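Local coordinates for protein oligoribonuclease (Colwellia psychrerythraea, PDB 6A4D) that hydrolyses small RNAs, probably as a 3'-to-5' exonuclease of the DEDDh family built on the RNase H-like fold, at residues E25-E30 with I51-D56; V100-S105 with E127-Y132; P149-S154 with L174-E179. The protein carries 1 engineered substitution. All coordinates share one frame; numbering follows the deposited sequence.

Contact 1. Residues E25-E30 with I51-D56; sequences EDVILE and ISQTDD
Residues 51-56 leave the end of strand 42-50 and keep one backbone hydrogen bond to the start of strand 28-36, an almost straight link (172°) from Ile51 N to Leu29 O at 2.7 Å. Next to it, Leu29 and Glu30 together face Glu17 on the neighbouring strand in a classic beta bulge, with Leu29 at a near-helical psi of -29°. Two consecutive carbonyls, Ile28 O and Leu29 O, both receive bonds from residues 51-53. The second donor is the side chain of Gln53, bent at chi2, whose NE2 lies 3.2 Å from Ile28 O; that oxygen sits in the plane of the amide, while the donor rides above the carbonyl plane. Gln53 also makes van der Waals contacts: its amide end meets Val27 tip to tip, CG2 of Val27 being 3.5 Å from NE2, and its CG passes 3.5 Å from CD2 of Leu29, the two side chains crossing at about a right angle. Ile51 sets CG1 4.2 Å from CG2 of Ile28, its CB lying near Ile28 O, and carries on to Ala88 of helix 85-99, whereas Ile28 packs on Phe118 and Tyr122 of helix 112-122. A side-chain amide, not a backbone N-H, thus satisfies the carbonyl just before the bulge; Glu17, across from the bulge, lines a nucleotide pocket.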
loop_
_atom_site.group_PDB
_atom_site.type_symbol
_atom_site.label_atom_id
_atom_site.label_comp_id
_atom_site.label_asym_id
_atom_site.label_seq_id
_atom_site.Cartn_x
_atom_site.Cartn_y
_atom_site.Cartn_z
ATOM N N GLU A 25 0.883 -3.708 -18.667
ATOM C CA GLU A 25 1.513 -4.632 -19.631
ATOM C C GLU A 25 1.911 -5.974 -19.066
ATOM O O GLU A 25 1.955 -6.933 -19.818
ATOM C CB GLU A 25 2.832 -4.037 -20.175
ATOM C CG GLU A 25 2.857 -2.539 -20.439
ATOM C CD GLU A 25 1.821 -2.096 -21.460
ATOM O OE1 GLU A 25 1.085 -2.950 -22.001
ATOM O OE2 GLU A 25 1.753 -0.880 -21.738
ATOM N N ASP A 26 2.296 -6.023 -17.788
ATOM C CA ASP A 26 2.843 -7.234 -17.144
ATOM C C ASP A 26 1.818 -8.122 -16.472
ATOM O O ASP A 26 0.786 -7.679 -16.062
ATOM C CB ASP A 26 3.914 -6.826 -16.099
ATOM C CG ASP A 26 5.053 -6.071 -16.726
ATOM O OD1 ASP A 26 5.435 -6.468 -17.857
ATOM O OD2 ASP A 26 5.516 -5.053 -16.165
ATOM N N VAL A 27 2.190 -9.378 -16.331
ATOM C CA VAL A 27 1.340 -10.477 -15.895
ATOM C C VAL A 27 2.022 -11.214 -14.753
ATOM O O VAL A 27 3.212 -11.023 -14.498
ATOM C CB VAL A 27 1.073 -11.505 -17.037
ATOM C CG1 VAL A 27 0.275 -10.862 -18.128
ATOM C CG2 VAL A 27 2.342 -12.088 -17.607
ATOM N N ILE A 28 1.254 -12.056 -14.073
ATOM C CA ILE A 28 1.731 -12.736 -12.881
ATOM C C ILE A 28 2.394 -14.057 -13.235
ATOM O O ILE A 28 1.804 -14.879 -13.979
ATOM C CB ILE A 28 0.567 -13.029 -11.919
ATOM C CG1 ILE A 28 -0.092 -11.737 -11.505
ATOM C CG2 ILE A 28 1.063 -13.832 -10.724
ATOM C CD1 ILE A 28 -1.381 -12.002 -10.781
ATOM N N LEU A 29 3.585 -14.284 -12.670
ATOM C CA LEU A 29 4.303 -15.567 -12.860
ATOM C C LEU A 29 4.183 -16.576 -11.728
ATOM O O LEU A 29 4.239 -17.784 -11.969
ATOM C CB LEU A 29 5.775 -15.293 -13.164
ATOM C CG LEU A 29 5.967 -14.525 -14.469
ATOM C CD1 LEU A 29 7.438 -14.276 -14.682
ATOM C CD2 LEU A 29 5.358 -15.296 -15.641
ATOM N N GLU A 30 3.994 -16.094 -10.504
ATOM C CA GLU A 30 3.985 -16.972 -9.333
ATOM C C GLU A 30 3.176 -16.348 -8.230
ATOM O O GLU A 30 3.161 -15.125 -8.104
ATOM C CB GLU A 30 5.411 -17.174 -8.810
ATOM C CG GLU A 30 5.617 -18.421 -7.965
ATOM C CD GLU A 30 6.980 -18.448 -7.263
ATOM O OE1 GLU A 30 7.670 -17.414 -7.152
ATOM O OE2 GLU A 30 7.363 -19.527 -6.786
ATOM N N ILE A 51 2.628 -19.896 -12.663
ATOM C CA ILE A 51 1.545 -19.712 -13.627
ATOM C C ILE A 51 2.086 -19.952 -15.027
ATOM O O ILE A 51 3.095 -19.354 -15.439
ATOM C CB ILE A 51 0.962 -18.286 -13.674
ATOM C CG1 ILE A 51 0.603 -17.739 -12.273
ATOM C CG2 ILE A 51 -0.263 -18.268 -14.612
ATOM C CD1 ILE A 51 -0.301 -18.653 -11.475
ATOM N N SER A 52 1.367 -20.787 -15.767
ATOM C CA SER A 52 1.707 -21.078 -17.151
ATOM C C SER A 52 1.687 -19.809 -17.977
ATOM O O SER A 52 0.764 -18.992 -17.892
ATOM C CB SER A 52 0.717 -22.093 -17.753
ATOM O OG SER A 52 0.968 -22.253 -19.131
ATOM N N GLN A 53 2.752 -19.631 -18.727
ATOM C CA GLN A 53 2.859 -18.601 -19.695
ATOM C C GLN A 53 3.557 -19.231 -20.897
ATOM O O GLN A 53 4.396 -20.143 -20.769
ATOM C CB GLN A 53 3.675 -17.436 -19.123
ATOM C CG GLN A 53 3.091 -16.809 -17.845
ATOM C CD GLN A 53 1.849 -15.978 -18.098
ATOM O OE1 GLN A 53 1.436 -15.832 -19.217
ATOM N NE2 GLN A 53 1.275 -15.394 -17.058
ATOM N N THR A 54 3.198 -18.766 -22.077
ATOM C CA THR A 54 3.861 -19.239 -23.303
ATOM C C THR A 54 5.330 -18.790 -23.335
ATOM O O THR A 54 5.778 -17.992 -22.500
ATOM C CB THR A 54 3.213 -18.602 -24.520
ATOM O OG1 THR A 54 3.403 -17.197 -24.399
ATOM C CG2 THR A 54 1.703 -18.941 -24.611
ATOM N N ASP A 55 6.050 -19.252 -24.346
ATOM C CA ASP A 55 7.378 -18.712 -24.673
ATOM C C ASP A 55 7.345 -17.271 -25.168
ATOM O O ASP A 55 8.252 -16.499 -24.884
ATOM C CB ASP A 55 8.077 -19.593 -25.709
ATOM C CG ASP A 55 8.415 -20.972 -25.172
ATOM O OD1 ASP A 55 8.386 -21.164 -23.937
ATOM O OD2 ASP A 55 8.712 -21.874 -25.990
ATOM N N ASP A 56 6.319 -16.875 -25.899
ATOM C CA ASP A 56 6.229 -15.461 -26.264
ATOM C C ASP A 56 6.429 -14.634 -25.011
ATOM O O ASP A 56 7.255 -13.719 -24.981
ATOM C CB ASP A 56 4.879 -15.084 -26.858
ATOM C CG ASP A 56 4.699 -13.572 -26.940
ATOM O OD1 ASP A 56 5.561 -12.954 -27.566
ATOM O OD2 ASP A 56 3.740 -12.993 -26.369
#

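Contact 2. Residues V100-S105 with E127-Y132; sequences VPQGKS and EDHFHY. With 9RC (5'-O-[(S)-hydroxy(4-nitrophenoxy)phosphoryl]thymidine), chain F.
The imidazole of His129 is bonded at its edge and covered on a face where residues 100-105, linking helix 85-99 to strand 107-109, meet residues 127-132, which lead from helix 124-127 to strand 134-136. With CG anti to the backbone N (chi1 -164°), its NE2 donates in the ring plane to Val100 O at 2.7 Å, a short but bent bond (140°) with the donor above the carbonyl plane. Over one face lies Gln102, whose CA stands 4.0 Å from the ring centroid in a CH-pi contact, and His129 also packs on Leu93 and Val96 of helix 85-99. The Gln102 side chain then bends at chi2 and sends NE2 to Asp128 O (3.0 Å), almost along the C=O axis. Backbone bonds extend the seam: Gly103 N to His129 O at 3.1 Å, and His131 N to Ser105 O at 2.8 Å. A water accepts from Ser105 N and donates to Pro101 O and His129 O, so the latter oxygen is gripped twice. An alanine in place of His129 would remove the NE2 donor and the surface beneath Gln102, and would probably loosen the join between the loops. Farther along, CE1 of His131 lies over one face of the Tyr132 ring, while the bound thymine covers the opposite face. The bond to Val100 O implies a proton on His129 NE2, and the chain beyond supplies an aromatic platform for the base.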
loop_
_atom_site.group_PDB
_atom_site.type_symbol
_atom_site.label_atom_id
_atom_site.label_comp_id
_atom_site.label_asym_id
_atom_site.label_seq_id
_atom_site.Cartn_x
_atom_site.Cartn_y
_atom_site.Cartn_z
ATOM N N VAL A 100 -9.495 -17.758 7.169
ATOM C CA VAL A 100 -9.935 -16.481 7.738
ATOM C C VAL A 100 -11.205 -15.936 7.133
ATOM O O VAL A 100 -11.446 -16.077 5.935
ATOM C CB VAL A 100 -8.736 -15.460 7.758
ATOM C CG1 VAL A 100 -8.102 -15.315 6.402
ATOM C CG2 VAL A 100 -9.121 -14.106 8.348
ATOM N N PRO A 101 -12.066 -15.353 7.967
ATOM C CA PRO A 101 -13.311 -14.785 7.426
ATOM C C PRO A 101 -13.076 -13.641 6.437
ATOM O O PRO A 101 -12.073 -12.947 6.558
ATOM C CB PRO A 101 -14.041 -14.210 8.657
ATOM C CG PRO A 101 -13.404 -14.821 9.836
ATOM C CD PRO A 101 -12.060 -15.399 9.450
ATOM N N GLN A 102 -14.033 -13.458 5.518
ATOM C CA GLN A 102 -14.008 -12.497 4.484
ATOM C C GLN A 102 -13.926 -11.093 5.099
ATOM O O GLN A 102 -14.485 -10.831 6.157
ATOM C CB GLN A 102 -15.282 -12.712 3.624
ATOM C CG GLN A 102 -15.471 -11.891 2.343
ATOM C CD GLN A 102 -15.707 -10.449 2.682
ATOM O OE1 GLN A 102 -16.539 -10.137 3.536
ATOM N NE2 GLN A 102 -14.962 -9.554 2.057
ATOM N N GLY A 103 -13.200 -10.188 4.452
ATOM C CA GLY A 103 -13.166 -8.801 4.880
ATOM C C GLY A 103 -12.364 -8.478 6.124
ATOM O O GLY A 103 -12.419 -7.353 6.567
ATOM N N LYS A 104 -11.657 -9.446 6.694
ATOM C CA LYS A 104 -10.950 -9.269 7.969
ATOM C C LYS A 104 -9.455 -8.985 7.858
ATOM O O LYS A 104 -8.970 -8.060 8.437
ATOM C CB LYS A 104 -11.062 -10.533 8.804
ATOM C CG LYS A 104 -12.485 -11.004 9.008
ATOM C CD LYS A 104 -13.396 -9.965 9.625
ATOM C CE LYS A 104 -13.059 -9.715 11.067
ATOM N NZ LYS A 104 -14.208 -9.004 11.695
ATOM N N SER A 105 -8.746 -9.802 7.094
ATOM C CA SER A 105 -7.321 -9.675 6.990
ATOM C C SER A 105 -6.939 -8.598 5.959
ATOM O O SER A 105 -7.406 -8.656 4.818
ATOM C CB SER A 105 -6.718 -11.004 6.579
ATOM O OG SER A 105 -5.303 -10.932 6.621
ATOM N N GLU A 127 -8.966 -10.961 -4.529
ATOM C CA GLU A 127 -8.828 -9.674 -3.819
ATOM C C GLU A 127 -10.008 -9.410 -2.878
ATOM O O GLU A 127 -9.852 -8.735 -1.816
ATOM C CB GLU A 127 -8.664 -8.457 -4.753
ATOM C CG GLU A 127 -7.939 -7.308 -4.047
ATOM C CD GLU A 127 -8.175 -5.943 -4.644
ATOM O OE1 GLU A 127 -7.661 -4.957 -4.037
ATOM O OE2 GLU A 127 -8.848 -5.852 -5.714
ATOM N N ASP A 128 -11.191 -9.913 -3.253
ATOM C CA ASP A 128 -12.402 -9.612 -2.471
ATOM C C ASP A 128 -12.403 -10.301 -1.118
ATOM O O ASP A 128 -13.152 -9.910 -0.246
ATOM C CB ASP A 128 -13.676 -9.946 -3.227
ATOM C CG ASP A 128 -13.871 -9.072 -4.486
ATOM O OD1 ASP A 128 -13.444 -7.882 -4.494
ATOM O OD2 ASP A 128 -14.490 -9.573 -5.452
ATOM N N HIS A 129 -11.578 -11.313 -0.928
ATOM C CA HIS A 129 -11.508 -11.946 0.365
ATOM C C HIS A 129 -10.821 -11.069 1.466
ATOM O O HIS A 129 -10.999 -11.309 2.642
ATOM C CB HIS A 129 -10.864 -13.299 0.279
ATOM C CG HIS A 129 -11.115 -14.123 1.499
ATOM N ND1 HIS A 129 -12.336 -14.706 1.752
ATOM C CD2 HIS A 129 -10.333 -14.376 2.586
ATOM C CE1 HIS A 129 -12.280 -15.321 2.926
ATOM N NE2 HIS A 129 -11.077 -15.137 3.451
ATOM N N PHE A 130 -10.045 -10.075 1.043
ATOM C CA PHE A 130 -9.247 -9.291 1.917
ATOM C C PHE A 130 -10.024 -8.087 2.356
ATOM O O PHE A 130 -10.838 -7.537 1.607
ATOM C CB PHE A 130 -7.939 -8.831 1.212
ATOM C CG PHE A 130 -7.034 -9.950 0.831
ATOM C CD1 PHE A 130 -7.286 -10.710 -0.310
ATOM C CD2 PHE A 130 -5.926 -10.245 1.588
ATOM C CE1 PHE A 130 -6.469 -11.762 -0.670
ATOM C CE2 PHE A 130 -5.075 -11.268 1.230
ATOM C CZ PHE A 130 -5.330 -12.032 0.091
ATOM N N HIS A 131 -9.738 -7.649 3.560
ATOM C CA HIS A 131 -9.994 -6.263 3.940
ATOM C C HIS A 131 -9.324 -5.300 2.973
ATOM O O HIS A 131 -8.283 -5.630 2.364
ATOM C CB HIS A 131 -9.360 -6.024 5.312
ATOM C CG HIS A 131 -9.884 -4.834 6.036
ATOM N ND1 HIS A 131 -9.586 -3.546 5.675
ATOM C CD2 HIS A 131 -10.615 -4.743 7.168
ATOM C CE1 HIS A 131 -10.172 -2.707 6.512
ATOM N NE2 HIS A 131 -10.782 -3.410 7.440
ATOM N N TYR A 132 -9.840 -4.083 2.874
ATOM C CA TYR A 132 -9.278 -3.122 1.947
ATOM C C TYR A 132 -7.861 -2.588 2.336
ATOM O O TYR A 132 -7.156 -2.104 1.461
ATOM C CB TYR A 132 -10.243 -1.935 1.629
ATOM C CG TYR A 132 -10.451 -0.990 2.763
ATOM C CD1 TYR A 132 -9.596 0.090 2.982
ATOM C CD2 TYR A 132 -11.492 -1.182 3.641
ATOM C CE1 TYR A 132 -9.790 0.940 4.052
ATOM C CE2 TYR A 132 -11.702 -0.341 4.698
ATOM C CZ TYR A 132 -10.846 0.708 4.902
ATOM O OH TYR A 132 -11.074 1.514 5.984
HETATM O OAJ 9RC F . -9.925 1.685 -0.745
HETATM C CAE 9RC F . -10.929 1.640 -0.016
HETATM N NAI 9RC F . -11.844 0.585 -0.141
HETATM C CAL 9RC F . -12.956 0.523 0.706
HETATM O OAS 9RC F . -13.719 -0.433 0.550
HETATM C CAT 9RC F . -13.170 1.513 1.697
HETATM C CAU 9RC F . -14.295 1.439 2.556
HETATM C CAF 9RC F . -12.257 2.571 1.801
HETATM N NAB 9RC F . -11.140 2.614 0.898
HETATM C CAA 9RC F . -10.095 3.676 0.989
HETATM O OAC 9RC F . -9.787 3.557 2.371
HETATM C CAD 9RC F . -10.569 5.095 0.722
HETATM C CAH 9RC F . -10.292 5.815 2.037
HETATM O OAK 9RC F . -9.598 7.092 1.906
HETATM C CAG 9RC F . -9.365 4.832 2.756
HETATM C CAR 9RC F . -9.593 4.911 4.250
HETATM O OAQ 9RC F . -8.366 4.539 4.821
HETATM P PAP 9RC F . -8.346 3.850 6.270
HETATM O OAO 9RC F . -7.099 2.844 6.470
HETATM O OAN 9RC F . -9.541 3.014 6.492
HETATM O OAM 9RC F . -8.633 4.824 7.294
HETATM C CAV 9RC F . -8.253 6.027 7.678
HETATM C CAW 9RC F . -8.224 7.179 6.881
HETATM C CAY 9RC F . -7.813 8.359 7.524
HETATM C CBA 9RC F . -7.512 8.344 8.917
HETATM N NBB 9RC F . -7.091 9.418 9.563
HETATM O OBD 9RC F . -7.121 10.914 8.715
HETATM O OBC 9RC F . -6.355 9.056 11.227
HETATM C CAZ 9RC F . -7.592 7.170 9.684
HETATM C CAX 9RC F . -7.984 6.026 9.053
HETATM O O HOH W 1 -9.895 -11.844 5.080
#

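Contact 3. Residues P149-S154 with L174-E179; sequences PEVLES and LKVYRE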
loop_
_atom_site.group_PDB
_atom_site.type_symbol
_atom_site.label_atom_id
_atom_site.label_comp_id
_atom_site.label_asym_id
_atom_site.label_seq_id
_atom_site.Cartn_x
_atom_site.Cartn_y
_atom_site.Cartn_z
ATOM N N PRO A 149 17.383 3.288 13.453
ATOM C CA PRO A 149 17.998 2.554 12.403
ATOM C C PRO A 149 18.742 1.322 12.834
ATOM O O PRO A 149 18.817 0.343 12.075
ATOM C CB PRO A 149 18.923 3.592 11.723
ATOM C CG PRO A 149 19.036 4.713 12.661
ATOM C CD PRO A 149 17.754 4.712 13.415
ATOM N N GLU A 150 19.197 1.313 14.055
ATOM C CA GLU A 150 19.901 0.145 14.541
ATOM C C GLU A 150 19.142 -1.159 14.605
ATOM O O GLU A 150 19.754 -2.226 14.546
ATOM C CB GLU A 150 20.496 0.410 15.905
ATOM C CG GLU A 150 21.815 -0.344 16.001
ATOM C CD GLU A 150 22.833 0.300 16.934
ATOM O OE1 GLU A 150 23.754 -0.455 17.353
ATOM O OE2 GLU A 150 22.684 1.511 17.236
ATOM N N VAL A 151 17.814 -1.087 14.719
ATOM C CA VAL A 151 17.003 -2.279 14.614
ATOM C C VAL A 151 17.280 -3.012 13.291
ATOM O O VAL A 151 17.162 -4.206 13.246
ATOM C CB VAL A 151 15.504 -1.915 14.720
ATOM C CG1 VAL A 151 14.606 -3.052 14.292
ATOM C CG2 VAL A 151 15.161 -1.481 16.137
ATOM N N LEU A 152 17.635 -2.305 12.223
ATOM C CA LEU A 152 17.767 -2.930 10.920
ATOM C C LEU A 152 18.902 -3.952 10.840
ATOM O O LEU A 152 18.909 -4.811 9.931
ATOM C CB LEU A 152 17.954 -1.836 9.867
ATOM C CG LEU A 152 16.804 -0.831 9.685
ATOM C CD1 LEU A 152 17.139 0.149 8.595
ATOM C CD2 LEU A 152 15.533 -1.551 9.268
ATOM N N GLU A 153 19.847 -3.880 11.786
ATOM C CA GLU A 153 20.930 -4.867 11.854
ATOM C C GLU A 153 20.425 -6.225 12.176
ATOM O O GLU A 153 21.043 -7.225 11.809
ATOM C CB GLU A 153 21.936 -4.565 12.970
ATOM C CG GLU A 153 22.834 -3.397 12.741
ATOM C CD GLU A 153 24.028 -3.412 13.693
ATOM O OE1 GLU A 153 24.809 -4.400 13.735
ATOM O OE2 GLU A 153 24.204 -2.397 14.393
ATOM N N SER A 154 19.350 -6.262 12.944
ATOM C CA SER A 154 18.723 -7.510 13.317
ATOM C C SER A 154 17.834 -8.085 12.271
ATOM O O SER A 154 17.527 -9.269 12.348
ATOM C CB SER A 154 17.966 -7.357 14.634
ATOM O OG SER A 154 18.901 -6.942 15.579
ATOM N N LEU A 174 9.069 -8.558 10.438
ATOM C CA LEU A 174 8.061 -7.969 11.286
ATOM C C LEU A 174 8.177 -8.467 12.728
ATOM O O LEU A 174 7.938 -7.706 13.653
ATOM C CB LEU A 174 6.652 -8.196 10.725
ATOM C CG LEU A 174 5.493 -7.602 11.536
ATOM C CD1 LEU A 174 5.551 -6.087 11.647
ATOM C CD2 LEU A 174 4.152 -8.038 10.979
ATOM N N LYS A 175 8.621 -9.702 12.882
ATOM C CA LYS A 175 8.879 -10.323 14.199
ATOM C C LYS A 175 10.015 -9.596 14.892
ATOM O O LYS A 175 9.968 -9.250 16.054
ATOM C CB LYS A 175 9.233 -11.787 14.020
ATOM C CG LYS A 175 8.097 -12.747 13.973
ATOM C CD LYS A 175 8.603 -14.154 14.366
ATOM C CE LYS A 175 7.479 -15.210 14.503
ATOM N NZ LYS A 175 7.232 -16.137 13.328
ATOM N N VAL A 176 11.024 -9.292 14.117
ATOM C CA VAL A 176 12.085 -8.474 14.599
ATOM C C VAL A 176 11.564 -7.138 15.079
ATOM O O VAL A 176 11.902 -6.713 16.219
ATOM C CB VAL A 176 13.233 -8.366 13.547
ATOM C CG1 VAL A 176 14.193 -7.219 13.825
ATOM C CG2 VAL A 176 13.951 -9.684 13.469
ATOM N N TYR A 177 10.794 -6.440 14.245
ATOM C CA TYR A 177 10.241 -5.121 14.708
ATOM C C TYR A 177 9.360 -5.266 15.931
ATOM O O TYR A 177 9.402 -4.472 16.837
ATOM C CB TYR A 177 9.428 -4.397 13.606
ATOM C CG TYR A 177 10.210 -4.089 12.359
ATOM C CD1 TYR A 177 11.513 -3.603 12.424
ATOM C CD2 TYR A 177 9.645 -4.286 11.102
ATOM C CE1 TYR A 177 12.233 -3.315 11.283
ATOM C CE2 TYR A 177 10.355 -4.013 9.945
ATOM C CZ TYR A 177 11.660 -3.570 10.033
ATOM O OH TYR A 177 12.360 -3.319 8.912
ATOM N N ARG A 178 8.527 -6.282 15.929
ATOM C CA ARG A 178 7.714 -6.555 17.094
ATOM C C ARG A 178 8.525 -6.558 18.410
ATOM O O ARG A 178 8.119 -5.953 19.402
ATOM C CB ARG A 178 7.015 -7.902 16.925
ATOM C CG ARG A 178 5.988 -8.094 18.007
ATOM C CD ARG A 178 5.274 -9.409 17.880
ATOM N NE ARG A 178 4.014 -9.258 18.574
ATOM C CZ ARG A 178 3.272 -10.255 19.007
ATOM N NH1 ARG A 178 2.143 -9.976 19.645
ATOM N NH2 ARG A 178 3.641 -11.517 18.769
ATOM N N GLU A 179 9.660 -7.241 18.387
ATOM C CA GLU A 179 10.554 -7.354 19.535
ATOM C C GLU A 179 11.366 -6.095 19.832
ATOM O O GLU A 179 11.430 -5.720 21.000
ATOM C CB GLU A 179 11.481 -8.555 19.359
ATOM C CG GLU A 179 12.365 -8.864 20.559
ATOM C CD GLU A 179 13.478 -9.854 20.221
ATOM O OE1 GLU A 179 13.412 -10.556 19.171
ATOM O OE2 GLU A 179 14.427 -9.944 21.017
#
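The C-terminal helix 163-180 packs here against a compact loop with helical backbone angles, residues 149-154, which follows helix 137-147. The loop is pulled tight by bonds that reach three residues back, such as Ser154 N to Val151 O, whereas residues 174-179 form regular helix. Between the two segments the meeting is one of van der Waals contacts, mostly between aliphatic groups and a ring edge, and modest in extent, about 200 Å² of surface in all. Val151 CG1 makes contact with both Tyr177 and Val176. Anti to the backbone N (chi1 166°), it comes in the plane of the Tyr177 ring and touches its edge, 3.7 Å from CD1, and the same methyl stands 4.2 Å from CG1 of Val176. Leu152 sets out away from the helix, yet its CD2 branch comes back to the same ring edge, 3.6 Å from Tyr177 OH. The phenol is thus met along one edge by two aliphatic branches, neither of them over a face, and its hydroxyl is engaged elsewhere, in a hydrogen bond with Glu173 OE2 one turn back on the helix. Next to Tyr177 on the helix, the forked end of Val176 straddles Ser154: CG1 rests 3.9 Å from Ser154 CB, and CG2 rests 3.8 Å from Ser154 O. Glu173 is itself a residue of a nucleotide pocket, so the tyrosine's hydroxyl is held by a pocket residue. Around the contact, Leu180 on the last turn of helix 163-180 touches both Val151 and Ser154, Tyr177 leans on Ile140 and Lys141 of helix 137-147, and Arg178 makes a cation-pi contact with Trp147 of the second subunit.

The three contacts follow one another along the chain without overlapping, and none touches another. Contacts 1 and 3 lie on opposite sides of the chain's centre, their own centres about 35 Å apart, while contact 2 is about 26 Å and 28 Å, centre to centre, from contacts 1 and 3. Each nevertheless lies near a bound nucleotide analogue: the side chain of Leu29 in contact 1 is about 6 Å from one, that of Tyr177 in contact 3 about 7 Å from one, and contact 2 leads into Tyr132, beside another. That last ligand is hydrogen-bonded to Arg133 of this chain and to Ser111 and Ser138 of the second subunit, and contacts 2 and 3 both touch that subunit.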